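Carbonic anhydrase (Unidentified, PDB 3R1W) probably catalyses the reversible hydration of carbon dioxide to bicarbonate, as a trimeric left-handed beta-helix enzyme of the gamma-carbonic anhydrase type. Local coordinates at residues R64-D69 / G173-L178; H74-S79 / G84-I89; E128-A133 / E162-F167; V142-F147 / A154-P159. All blocks are in the same frame, centred on the assembly; numbering follows the deposited sequence.

Contact 1 of 4, residues R64-D69 / G173-L178; sequences RTSVQD and GNYVRL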
loop_
_atom_site.group_PDB
_atom_site.type_symbol
_atom_site.label_atom_id
_atom_site.label_comp_id
_atom_site.label_asym_id
_atom_site.label_seq_id
_atom_site.Cartn_x
_atom_site.Cartn_y
_atom_site.Cartn_z
ATOM N N ARG B 64 -18.679 6.722 -12.702
ATOM C CA ARG B 64 -17.596 6.270 -13.580
ATOM C C ARG B 64 -16.211 6.535 -12.982
ATOM O O ARG B 64 -15.257 6.840 -13.693
ATOM C CB ARG B 64 -17.716 6.896 -14.981
ATOM C CG ARG B 64 -19.002 6.522 -15.723
ATOM C CD ARG B 64 -19.086 7.256 -17.049
ATOM N NE ARG B 64 -18.979 8.694 -16.843
ATOM C CZ ARG B 64 -20.002 9.540 -16.911
ATOM N NH1 ARG B 64 -21.220 9.096 -17.205
ATOM N NH2 ARG B 64 -19.801 10.836 -16.694
ATOM N N THR B 65 -16.107 6.399 -11.667
ATOM C CA THR B 65 -14.842 6.638 -10.985
ATOM C C THR B 65 -14.266 5.318 -10.497
ATOM O O THR B 65 -15.010 4.443 -10.051
ATOM C CB THR B 65 -15.036 7.646 -9.841
ATOM O OG1 THR B 65 -15.142 8.960 -10.404
ATOM C CG2 THR B 65 -13.872 7.606 -8.857
ATOM N N SER B 66 -12.955 5.151 -10.645
ATOM C CA SER B 66 -12.307 3.928 -10.191
ATOM C C SER B 66 -11.465 4.214 -8.962
ATOM O O SER B 66 -10.864 5.284 -8.841
ATOM C CB SER B 66 -11.456 3.288 -11.296
ATOM O OG SER B 66 -10.374 4.113 -11.685
ATOM N N VAL B 67 -11.463 3.259 -8.045
ATOM C CA VAL B 67 -10.618 3.292 -6.864
ATOM C C VAL B 67 -9.747 2.049 -6.967
ATOM O O VAL B 67 -10.201 0.952 -6.678
ATOM C CB VAL B 67 -11.459 3.226 -5.577
ATOM C CG1 VAL B 67 -10.556 3.240 -4.340
ATOM C CG2 VAL B 67 -12.452 4.389 -5.539
ATOM N N GLN B 68 -8.503 2.218 -7.400
ATOM C CA GLN B 68 -7.693 1.066 -7.796
ATOM C C GLN B 68 -6.959 0.337 -6.668
ATOM O O GLN B 68 -6.948 0.772 -5.510
ATOM C CB GLN B 68 -6.744 1.446 -8.936
ATOM C CG GLN B 68 -7.522 1.837 -10.190
ATOM C CD GLN B 68 -6.630 2.356 -11.297
ATOM O OE1 GLN B 68 -5.404 2.242 -11.228
ATOM N NE2 GLN B 68 -7.241 2.945 -12.319
ATOM N N ASP B 69 -6.361 -0.788 -7.042
ATOM C CA ASP B 69 -5.875 -1.802 -6.107
ATOM C C ASP B 69 -5.038 -1.206 -4.994
ATOM O O ASP B 69 -4.081 -0.484 -5.257
ATOM C CB ASP B 69 -5.015 -2.825 -6.863
ATOM C CG ASP B 69 -5.569 -3.144 -8.254
ATOM O OD1 ASP B 69 -5.576 -2.236 -9.117
ATOM O OD2 ASP B 69 -5.975 -4.303 -8.493
ATOM N N GLY B 173 -13.646 5.642 -19.135
ATOM C CA GLY B 173 -14.512 4.770 -19.915
ATOM C C GLY B 173 -13.908 3.386 -20.089
ATOM O O GLY B 173 -14.613 2.384 -20.071
ATOM N N ASN B 174 -12.593 3.328 -20.268
ATOM C CA ASN B 174 -11.918 2.038 -20.377
ATOM C C ASN B 174 -12.079 1.244 -19.090
ATOM O O ASN B 174 -12.233 0.025 -19.125
ATOM C CB ASN B 174 -10.435 2.216 -20.685
ATOM C CG ASN B 174 -9.719 0.880 -20.836
ATOM O OD1 ASN B 174 -10.065 0.077 -21.704
ATOM N ND2 ASN B 174 -8.734 0.632 -19.988
ATOM N N TYR B 175 -12.054 1.932 -17.949
ATOM C CA TYR B 175 -12.229 1.242 -16.667
ATOM C C TYR B 175 -13.676 0.807 -16.416
ATOM O O TYR B 175 -13.920 -0.200 -15.746
ATOM C CB TYR B 175 -11.643 2.040 -15.485
ATOM C CG TYR B 175 -10.358 1.401 -14.996
ATOM C CD1 TYR B 175 -10.345 0.605 -13.857
ATOM C CD2 TYR B 175 -9.170 1.551 -15.709
ATOM C CE1 TYR B 175 -9.173 -0.005 -13.421
ATOM C CE2 TYR B 175 -7.994 0.940 -15.287
ATOM C CZ TYR B 175 -8.008 0.161 -14.142
ATOM O OH TYR B 175 -6.852 -0.444 -13.703
ATOM N N VAL B 176 -14.631 1.553 -16.966
ATOM C CA VAL B 176 -16.029 1.111 -16.934
ATOM C C VAL B 176 -16.184 -0.203 -17.708
ATOM O O VAL B 176 -16.817 -1.154 -17.233
ATOM C CB VAL B 176 -16.989 2.195 -17.482
ATOM C CG1 VAL B 176 -18.393 1.614 -17.713
ATOM C CG2 VAL B 176 -17.043 3.391 -16.530
ATOM N N ARG B 177 -15.605 -0.265 -18.904
ATOM C CA ARG B 177 -15.646 -1.497 -19.677
ATOM C C ARG B 177 -14.928 -2.645 -18.965
ATOM O O ARG B 177 -15.393 -3.782 -19.004
ATOM C CB ARG B 177 -15.080 -1.291 -21.091
ATOM C CG ARG B 177 -15.973 -0.449 -21.991
ATOM C CD ARG B 177 -15.502 -0.502 -23.441
ATOM N NE ARG B 177 -14.124 -0.037 -23.582
ATOM C CZ ARG B 177 -13.782 1.242 -23.710
ATOM N NH1 ARG B 177 -14.721 2.179 -23.712
ATOM N NH2 ARG B 177 -12.505 1.585 -23.832
ATOM N N LEU B 178 -13.807 -2.342 -18.308
ATOM C CA LEU B 178 -13.019 -3.366 -17.625
ATOM C C LEU B 178 -13.805 -3.897 -16.438
ATOM O O LEU B 178 -13.866 -5.106 -16.183
ATOM C CB LEU B 178 -11.697 -2.775 -17.132
ATOM C CG LEU B 178 -10.770 -3.776 -16.447
ATOM C CD1 LEU B 178 -10.446 -4.938 -17.399
ATOM C CD2 LEU B 178 -9.497 -3.064 -15.966
#

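Contact 2 of 4, residues H74-S79 / G84-I89; sequences HITHAS and GGYPLI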
loop_
_atom_site.group_PDB
_atom_site.type_symbol
_atom_site.label_atom_id
_atom_site.label_comp_id
_atom_site.label_asym_id
_atom_site.label_seq_id
_atom_site.Cartn_x
_atom_site.Cartn_y
_atom_site.Cartn_z
ATOM N N HIS B 74 -9.952 7.719 3.233
ATOM C CA HIS B 74 -10.425 7.918 4.591
ATOM C C HIS B 74 -10.661 9.403 4.856
ATOM O O HIS B 74 -10.561 10.240 3.957
ATOM C CB HIS B 74 -9.450 7.288 5.605
ATOM C CG HIS B 74 -10.022 7.140 6.984
ATOM N ND1 HIS B 74 -9.366 7.572 8.116
ATOM C CD2 HIS B 74 -11.202 6.623 7.407
ATOM C CE1 HIS B 74 -10.114 7.328 9.179
ATOM N NE2 HIS B 74 -11.233 6.752 8.776
ATOM N N ILE B 75 -11.004 9.716 6.091
ATOM C CA ILE B 75 -11.482 11.038 6.437
ATOM C C ILE B 75 -10.970 11.442 7.812
ATOM O O ILE B 75 -10.285 10.664 8.483
ATOM C CB ILE B 75 -13.020 11.079 6.407
ATOM C CG1 ILE B 75 -13.621 9.798 7.017
ATOM C CG2 ILE B 75 -13.504 11.206 4.968
ATOM C CD1 ILE B 75 -13.327 9.575 8.526
ATOM N N THR B 76 -11.297 12.659 8.235
ATOM C CA THR B 76 -10.864 13.130 9.549
ATOM C C THR B 76 -12.068 13.511 10.413
ATOM O O THR B 76 -12.925 14.281 9.989
ATOM C CB THR B 76 -9.934 14.346 9.420
ATOM O OG1 THR B 76 -8.718 13.949 8.777
ATOM C CG2 THR B 76 -9.609 14.934 10.799
ATOM N N HIS B 77 -12.130 12.979 11.631
ATOM C CA HIS B 77 -13.262 13.287 12.491
ATOM C C HIS B 77 -13.222 14.737 12.977
ATOM O O HIS B 77 -12.156 15.346 13.098
ATOM C CB HIS B 77 -13.357 12.300 13.666
ATOM C CG HIS B 77 -12.356 12.539 14.754
ATOM N ND1 HIS B 77 -12.705 13.070 15.978
ATOM C CD2 HIS B 77 -11.027 12.292 14.818
ATOM C CE1 HIS B 77 -11.632 13.156 16.743
ATOM N NE2 HIS B 77 -10.599 12.688 16.066
ATOM N N ALA B 78 -14.395 15.289 13.246
ATOM C CA ALA B 78 -14.488 16.640 13.776
ATOM C C ALA B 78 -14.026 16.664 15.233
ATOM O O ALA B 78 -14.439 15.827 16.041
ATOM C CB ALA B 78 -15.910 17.143 13.663
ATOM N N SER B 79 -13.148 17.612 15.550
ATOM C CA SER B 79 -12.656 17.778 16.913
ATOM C C SER B 79 -12.048 19.167 17.090
ATOM O O SER B 79 -12.010 19.958 16.151
ATOM C CB SER B 79 -11.605 16.715 17.245
ATOM O OG SER B 79 -10.353 17.049 16.669
ATOM N N GLY B 84 -15.025 20.646 12.672
ATOM C CA GLY B 84 -15.885 20.220 11.580
ATOM C C GLY B 84 -15.393 18.985 10.834
ATOM O O GLY B 84 -16.129 18.409 10.033
ATOM N N GLY B 85 -14.149 18.582 11.094
ATOM C CA GLY B 85 -13.551 17.449 10.404
ATOM C C GLY B 85 -13.358 17.684 8.908
ATOM O O GLY B 85 -13.531 18.801 8.415
ATOM N N TYR B 86 -12.989 16.624 8.191
ATOM C CA TYR B 86 -12.794 16.676 6.744
ATOM C C TYR B 86 -13.418 15.442 6.110
ATOM O O TYR B 86 -12.952 14.319 6.328
ATOM C CB TYR B 86 -11.303 16.727 6.394
ATOM C CG TYR B 86 -10.613 18.010 6.788
ATOM C CD1 TYR B 86 -10.711 19.145 5.995
ATOM C CD2 TYR B 86 -9.853 18.086 7.949
ATOM C CE1 TYR B 86 -10.078 20.324 6.348
ATOM C CE2 TYR B 86 -9.215 19.264 8.312
ATOM C CZ TYR B 86 -9.334 20.378 7.508
ATOM O OH TYR B 86 -8.706 21.551 7.867
ATOM N N PRO B 87 -14.493 15.639 5.337
ATOM C CA PRO B 87 -15.086 14.519 4.607
ATOM C C PRO B 87 -14.300 14.302 3.323
ATOM O O PRO B 87 -13.360 15.052 3.052
ATOM C CB PRO B 87 -16.480 15.039 4.280
ATOM C CG PRO B 87 -16.264 16.518 4.102
ATOM C CD PRO B 87 -15.220 16.902 5.102
ATOM N N LEU B 88 -14.687 13.296 2.550
ATOM C CA LEU B 88 -14.018 12.994 1.293
ATOM C C LEU B 88 -15.039 13.061 0.165
ATOM O O LEU B 88 -16.005 12.296 0.143
ATOM C CB LEU B 88 -13.389 11.598 1.363
ATOM C CG LEU B 88 -12.686 11.060 0.119
ATOM C CD1 LEU B 88 -11.579 11.999 -0.318
ATOM C CD2 LEU B 88 -12.137 9.671 0.436
ATOM N N ILE B 89 -14.817 13.976 -0.775
ATOM C CA ILE B 89 -15.766 14.212 -1.855
ATOM C C ILE B 89 -15.034 14.030 -3.178
ATOM O O ILE B 89 -14.020 14.682 -3.408
ATOM C CB ILE B 89 -16.322 15.645 -1.790
ATOM C CG1 ILE B 89 -17.025 15.874 -0.447
ATOM C CG2 ILE B 89 -17.282 15.905 -2.953
ATOM C CD1 ILE B 89 -18.227 14.976 -0.242
#

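Contact 3 of 4, residues E128-A133 / E162-F167; sequences EVIVAA and EKERSF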
loop_
_atom_site.group_PDB
_atom_site.type_symbol
_atom_site.label_atom_id
_atom_site.label_comp_id
_atom_site.label_asym_id
_atom_site.label_seq_id
_atom_site.Cartn_x
_atom_site.Cartn_y
_atom_site.Cartn_z
ATOM N N GLU B 128 -10.360 18.338 -14.355
ATOM C CA GLU B 128 -9.372 18.209 -15.425
ATOM C C GLU B 128 -7.950 18.526 -14.966
ATOM O O GLU B 128 -7.240 19.331 -15.566
ATOM C CB GLU B 128 -9.808 19.047 -16.646
ATOM C CG GLU B 128 -11.167 18.575 -17.171
ATOM C CD GLU B 128 -11.672 19.328 -18.399
ATOM O OE1 GLU B 128 -11.047 20.329 -18.810
ATOM O OE2 GLU B 128 -12.714 18.909 -18.948
ATOM N N VAL B 129 -7.543 17.866 -13.882
ATOM C CA VAL B 129 -6.204 17.995 -13.345
ATOM C C VAL B 129 -5.544 16.623 -13.398
ATOM O O VAL B 129 -6.216 15.606 -13.244
ATOM C CB VAL B 129 -6.254 18.465 -11.868
ATOM C CG1 VAL B 129 -4.923 18.220 -11.176
ATOM C CG2 VAL B 129 -6.691 19.938 -11.785
ATOM N N ILE B 130 -4.239 16.601 -13.637
ATOM C CA ILE B 130 -3.458 15.373 -13.523
ATOM C C ILE B 130 -2.535 15.485 -12.320
ATOM O O ILE B 130 -1.766 16.444 -12.208
ATOM C CB ILE B 130 -2.604 15.108 -14.784
ATOM C CG1 ILE B 130 -3.500 14.751 -15.974
ATOM C CG2 ILE B 130 -1.595 13.988 -14.517
ATOM C CD1 ILE B 130 -2.756 14.693 -17.301
ATOM N N VAL B 131 -2.633 14.516 -11.411
ATOM C CA VAL B 131 -1.701 14.403 -10.292
ATOM C C VAL B 131 -0.760 13.255 -10.620
ATOM O O VAL B 131 -1.184 12.099 -10.740
ATOM C CB VAL B 131 -2.423 14.145 -8.944
ATOM C CG1 VAL B 131 -1.403 13.993 -7.794
ATOM C CG2 VAL B 131 -3.405 15.273 -8.641
ATOM N N ALA B 132 0.512 13.585 -10.808
ATOM C CA ALA B 132 1.501 12.602 -11.251
ATOM C C ALA B 132 1.667 11.515 -10.214
ATOM O O ALA B 132 1.478 11.755 -9.013
ATOM C CB ALA B 132 2.838 13.276 -11.523
ATOM N N ALA B 133 2.035 10.326 -10.677
ATOM C CA ALA B 133 2.304 9.210 -9.780
ATOM C C ALA B 133 3.284 9.619 -8.682
ATOM O O ALA B 133 4.284 10.279 -8.948
ATOM C CB ALA B 133 2.853 8.022 -10.572
ATOM N N GLU B 162 -4.146 18.490 -25.244
ATOM C CA GLU B 162 -5.487 18.157 -25.714
ATOM C C GLU B 162 -5.719 16.653 -25.601
ATOM O O GLU B 162 -6.827 16.208 -25.290
ATOM C CB GLU B 162 -5.703 18.633 -27.158
ATOM N N LYS B 163 -4.670 15.877 -25.846
ATOM C CA LYS B 163 -4.767 14.427 -25.754
ATOM C C LYS B 163 -4.985 14.029 -24.297
ATOM O O LYS B 163 -5.747 13.109 -23.994
ATOM C CB LYS B 163 -3.510 13.763 -26.317
ATOM C CG LYS B 163 -3.654 12.268 -26.526
ATOM C CD LYS B 163 -2.893 11.786 -27.757
ATOM C CE LYS B 163 -2.898 10.261 -27.820
ATOM N NZ LYS B 163 -1.955 9.697 -28.837
ATOM N N GLU B 164 -4.317 14.736 -23.391
ATOM C CA GLU B 164 -4.522 14.495 -21.967
ATOM C C GLU B 164 -5.944 14.868 -21.545
ATOM O O GLU B 164 -6.573 14.169 -20.742
ATOM C CB GLU B 164 -3.469 15.236 -21.136
ATOM C CG GLU B 164 -2.101 14.562 -21.171
ATOM C CD GLU B 164 -0.998 15.419 -20.581
ATOM O OE1 GLU B 164 -1.191 16.649 -20.464
ATOM O OE2 GLU B 164 0.061 14.854 -20.227
ATOM N N ARG B 165 -6.463 15.954 -22.100
ATOM C CA ARG B 165 -7.834 16.338 -21.806
ATOM C C ARG B 165 -8.808 15.242 -22.235
ATOM O O ARG B 165 -9.736 14.913 -21.520
ATOM C CB ARG B 165 -8.204 17.647 -22.497
ATOM C CG ARG B 165 -9.444 18.303 -21.935
ATOM C CD ARG B 165 -10.704 17.987 -22.740
ATOM N NE ARG B 165 -11.889 18.131 -21.905
ATOM C CZ ARG B 165 -12.942 17.331 -21.951
ATOM N NH1 ARG B 165 -12.987 16.333 -22.820
ATOM N NH2 ARG B 165 -13.955 17.541 -21.136
ATOM N N SER B 166 -8.590 14.682 -23.417
ATOM C CA SER B 166 -9.484 13.634 -23.912
ATOM C C SER B 166 -9.305 12.334 -23.125
ATOM O O SER B 166 -10.216 11.510 -23.071
ATOM C CB SER B 166 -9.294 13.396 -25.416
ATOM O OG SER B 166 -8.110 12.664 -25.681
ATOM N N PHE B 167 -8.144 12.156 -22.500
ATOM C CA PHE B 167 -7.868 10.899 -21.802
ATOM C C PHE B 167 -8.674 10.726 -20.517
ATOM O O PHE B 167 -8.942 9.601 -20.108
ATOM C CB PHE B 167 -6.374 10.721 -21.516
ATOM C CG PHE B 167 -6.035 9.398 -20.889
ATOM C CD1 PHE B 167 -5.899 8.255 -21.670
ATOM C CD2 PHE B 167 -5.874 9.292 -19.510
ATOM C CE1 PHE B 167 -5.587 7.032 -21.096
ATOM C CE2 PHE B 167 -5.562 8.067 -18.926
ATOM C CZ PHE B 167 -5.424 6.932 -19.725
#

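Contact 4 of 4, residues V142-F147 / A154-P159; sequences VLESGF and AKKVRP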
loop_
_atom_site.group_PDB
_atom_site.type_symbol
_atom_site.label_atom_id
_atom_site.label_comp_id
_atom_site.label_asym_id
_atom_site.label_seq_id
_atom_site.Cartn_x
_atom_site.Cartn_y
_atom_site.Cartn_z
ATOM N N VAL B 142 -4.695 23.832 -3.234
ATOM C CA VAL B 142 -5.651 23.903 -4.332
ATOM C C VAL B 142 -4.948 23.616 -5.654
ATOM O O VAL B 142 -3.943 24.256 -5.984
ATOM C CB VAL B 142 -6.322 25.291 -4.416
ATOM C CG1 VAL B 142 -7.296 25.348 -5.604
ATOM C CG2 VAL B 142 -7.032 25.615 -3.105
ATOM N N LEU B 143 -5.461 22.638 -6.394
ATOM C CA LEU B 143 -4.917 22.308 -7.712
ATOM C C LEU B 143 -5.797 22.897 -8.807
ATOM O O LEU B 143 -6.964 22.531 -8.943
ATOM C CB LEU B 143 -4.790 20.791 -7.893
ATOM C CG LEU B 143 -3.941 20.041 -6.867
ATOM C CD1 LEU B 143 -3.633 18.635 -7.362
ATOM C CD2 LEU B 143 -2.646 20.776 -6.539
ATOM N N GLU B 144 -5.226 23.809 -9.592
ATOM C CA GLU B 144 -5.998 24.568 -10.568
ATOM C C GLU B 144 -6.338 23.744 -11.798
ATOM O O GLU B 144 -5.505 23.001 -12.305
ATOM C CB GLU B 144 -5.235 25.826 -10.991
ATOM C CG GLU B 144 -4.870 26.739 -9.832
ATOM C CD GLU B 144 -3.992 27.910 -10.254
ATOM O OE1 GLU B 144 -3.825 28.130 -11.477
ATOM O OE2 GLU B 144 -3.466 28.604 -9.358
ATOM N N SER B 145 -7.569 23.897 -12.272
ATOM C CA SER B 145 -8.051 23.176 -13.439
ATOM C C SER B 145 -7.125 23.305 -14.653
ATOM O O SER B 145 -6.612 24.387 -14.950
ATOM C CB SER B 145 -9.460 23.652 -13.803
ATOM O OG SER B 145 -10.034 22.829 -14.801
ATOM N N GLY B 146 -6.911 22.186 -15.343
ATOM C CA GLY B 146 -6.207 22.188 -16.614
ATOM C C GLY B 146 -4.702 22.104 -16.482
ATOM O O GLY B 146 -3.973 22.434 -17.419
ATOM N N PHE B 147 -4.223 21.647 -15.326
ATOM C CA PHE B 147 -2.784 21.559 -15.105
ATOM C C PHE B 147 -2.318 20.198 -14.621
ATOM O O PHE B 147 -3.092 19.426 -14.060
ATOM C CB PHE B 147 -2.311 22.623 -14.115
ATOM C CG PHE B 147 -2.349 24.013 -14.666
ATOM C CD1 PHE B 147 -3.480 24.795 -14.527
ATOM C CD2 PHE B 147 -1.254 24.528 -15.343
ATOM C CE1 PHE B 147 -3.520 26.081 -15.047
ATOM C CE2 PHE B 147 -1.282 25.812 -15.860
ATOM C CZ PHE B 147 -2.417 26.590 -15.714
ATOM N N ALA B 154 3.465 18.613 -4.083
ATOM C CA ALA B 154 3.069 18.733 -5.480
ATOM C C ALA B 154 3.069 20.186 -5.924
ATOM O O ALA B 154 2.562 21.069 -5.218
ATOM C CB ALA B 154 1.709 18.102 -5.701
ATOM N N LYS B 155 3.661 20.429 -7.090
ATOM C CA LYS B 155 3.732 21.769 -7.666
ATOM C C LYS B 155 3.290 21.753 -9.130
ATOM O O LYS B 155 3.397 20.726 -9.811
ATOM C CB LYS B 155 5.156 22.315 -7.558
ATOM C CG LYS B 155 5.563 22.743 -6.157
ATOM N N LYS B 156 2.795 22.891 -9.614
ATOM C CA LYS B 156 2.350 22.990 -11.002
ATOM C C LYS B 156 3.532 22.779 -11.945
ATOM O O LYS B 156 4.596 23.370 -11.755
ATOM C CB LYS B 156 1.694 24.349 -11.262
ATOM C CG LYS B 156 1.100 24.491 -12.651
ATOM C CD LYS B 156 0.658 25.923 -12.927
ATOM C CE LYS B 156 -0.533 26.316 -12.075
ATOM N NZ LYS B 156 -0.931 27.737 -12.308
ATOM N N VAL B 157 3.344 21.923 -12.948
ATOM C CA VAL B 157 4.390 21.623 -13.921
ATOM C C VAL B 157 4.113 22.305 -15.255
ATOM O O VAL B 157 4.977 22.986 -15.810
ATOM C CB VAL B 157 4.487 20.112 -14.189
ATOM C CG1 VAL B 157 5.547 19.830 -15.246
ATOM C CG2 VAL B 157 4.781 19.359 -12.903
ATOM N N ARG B 158 2.900 22.113 -15.762
ATOM C CA ARG B 158 2.512 22.628 -17.075
ATOM C C ARG B 158 1.019 22.440 -17.276
ATOM O O ARG B 158 0.389 21.673 -16.552
ATOM C CB ARG B 158 3.252 21.874 -18.176
ATOM C CG ARG B 158 3.012 20.371 -18.153
ATOM C CD ARG B 158 3.564 19.681 -19.392
ATOM N NE ARG B 158 3.452 18.229 -19.291
ATOM C CZ ARG B 158 2.355 17.544 -19.606
ATOM N NH1 ARG B 158 1.277 18.182 -20.050
ATOM N NH2 ARG B 158 2.335 16.224 -19.479
ATOM N N PRO B 159 0.440 23.138 -18.264
ATOM C CA PRO B 159 -0.955 22.834 -18.592
ATOM C C PRO B 159 -1.068 21.459 -19.233
ATOM O O PRO B 159 -0.083 20.930 -19.749
ATOM C CB PRO B 159 -1.333 23.925 -19.603
ATOM C CG PRO B 159 -0.039 24.515 -20.068
ATOM C CD PRO B 159 0.939 24.336 -18.962
#

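Contact 1 of 4, residues R64-D69 / G173-L178
On the C-terminal helix 162-184, Y175 and V176 meet S66, Q68 and R64 of a coil of the left-handed beta-helix. The main overlap is between flat groups: the Q68 amide lies over one face of the Y175 ring, with planes only 11° apart, and Q68 NE2 approaches Y175 CZ to 3.4 Å, displaced toward the rim. An extended Q68 chain (chi2 174°) carries the amide that far from the strand. Q68 NE2 also makes a weak bond to S66 OG at 3.4 Å that may help to limit the turning of the amide. Beside it, S66 CB reaches the ring obliquely at 3.9 Å from Y175 CD1. The opposite ring face is covered from within the helix by L178 CD2. Strand 66-67 belongs to one of the three sheets of the beta-helix, parallel to its neighbours 45-46 and 94-96, and the helix runs alongside this sheet. One residue further along the helix, V176 CG2 packs on the aliphatic start of R64, 3.8 Å from R64 CG, while R64 NE leaves for a salt bridge with D93. Y175 OH hydrogen-bonds to R53 of the second subunit, which also forms a salt bridge with D69. An alanine at Y175 is likely to leave the Q68 amide without the surface it lies against and R53 of the second subunit without its hydroxyl partner.

Contact 2 of 4, residues H74-S79 / G84-I89
T76 and Y86 are joined by two backbone hydrogen bonds that define a single antiparallel, hydrogen-bonded pair. T76 N gives a nearly straight bond to Y86 O (3.0 Å, 174°), lying in the carbonyl plane on a lone pair; Y86 N returns one to T76 O, also 3.0 Å, tilted 22° from the T76 carbonyl plane. Just beyond, the backbones come so close that G85 CA is 3.3 Å from T76 O, and a side chain at G85 would collide with that oxygen and with A78 N. A78 CB completes this end by touching G84 C at 3.4 Å. Toward the core, I75 CG2 fits against L88, 3.6 Å from L88 CB, and I75 CB sits close to the Y86 carbonyl oxygen. T76 CB meets the edge of the Y86 ring at 4.0 Å from Y86 CD2, while T76 OG1 turns to D121. At the base, H74 bonds D55 through NE2, and its ring meets H103 of the same chain and H98 of the third subunit, a cluster consistent with the three-histidine zinc site of gamma-class carbonic anhydrases. The two arms, running 168° apart, form the neck of a loop protruding between strands 72-74 and 88-90 of the left-handed beta-helix.

Contact 3 of 4, residues E128-A133 / E162-F167
The R165 guanidinium and the E128 carboxylate stand almost perpendicular, 79° apart, with E128 OE2 placed at the edge of the guanidinium. That one oxygen takes both links of the salt bridge: R165 NH2 at 2.9 Å, on the syn side but 30° out of the carboxylate plane, and R165 NE through a weak bond of 3.2 Å. The pair ties the first turns of helix 162-184 to the left-handed beta-helix, close to where strand 130-131 lies in a parallel run of its sheet. R165 gets there by a bend at chi2 (-97°) that brings its far end across to E128. The same E128 oxygen also forms a salt bridge with R110, so two positive groups converge on it, which would probably stabilise the ionised carboxylate. On the strand itself, I130 reaches out to the E164 side chain, the two chains crossing at about a right angle. The E164 carboxylate is engaged by R158 through OE2 and by T161 N through OE1, which probably helps to hold the side chain extended against the isoleucine methyl. I130 CD1 is the touching atom, 3.8 Å from E164 CD and 3.9 Å from both E164 CB and E164 CG.

Contact 4 of 4, residues V142-F147 / A154-P159
E144 is the first residue to touch the other segment: its OE1 makes a salt bridge with K156 NZ at 3.0 Å, the ammonium coming from above the carboxylate, 57° out of its plane. E144 also starts a type II beta turn ending at F147, with G146 at the positive-phi position. G146 O then receives a CA-H...O contact from P159 CA at 3.3 Å. F147 buries the most surface here, with K156 close behind. Over one face of its ring lies K156: K156 CE sits 3.8 Å from the F147 ring centroid, a CH-pi contact, and K156 NZ is 4.0 Å from the same centroid, 16° off the normal, a cation-pi interaction. A bend of the lysine at chi3 (-68°) lets the ammonium bridge the ring and the carboxylate at once. E144 O lies at the ring edge, in plane, and F147 CE2 packs on P159 CD at 4.1 Å. In the backbone, F147 CA points to R158 O in a second CA-H...O contact, and F147 pairs with P159 as an antiparallel, non-hydrogen-bonded pair. An alanine at F147 would probably strip K156 of its aromatic platform, leaving the ammonium freer to swing and its grip on E144 less fixed. Strand 155-159, turned back antiparallel beside strand 147-150, is the edge strand that finishes the otherwise parallel sheet at the last coil of the left-handed beta-helix.

In the fold
From the N terminus, the chain winds through the first coils before contact 1 opens at 64-69. Contact 2 follows almost at once and closes after a four-residue gap, a local excursion between strands 72-74 and 88-90. The coils then continue to 128-133, where contact 3 opens; contact 4 lies wholly within its span, pinning 154-159 back on 142-147 at the end of the beta-helix. Helix 162-184 then runs back along the coils, closing contact 3 at 162-167 and last of all contact 1 at 173-178, whose loop encloses the other three. Contacts 3 and 4 touch, for instance where V131 packs on L143, whereas contacts 1 and 2 lie on opposite sides of the chain's centre.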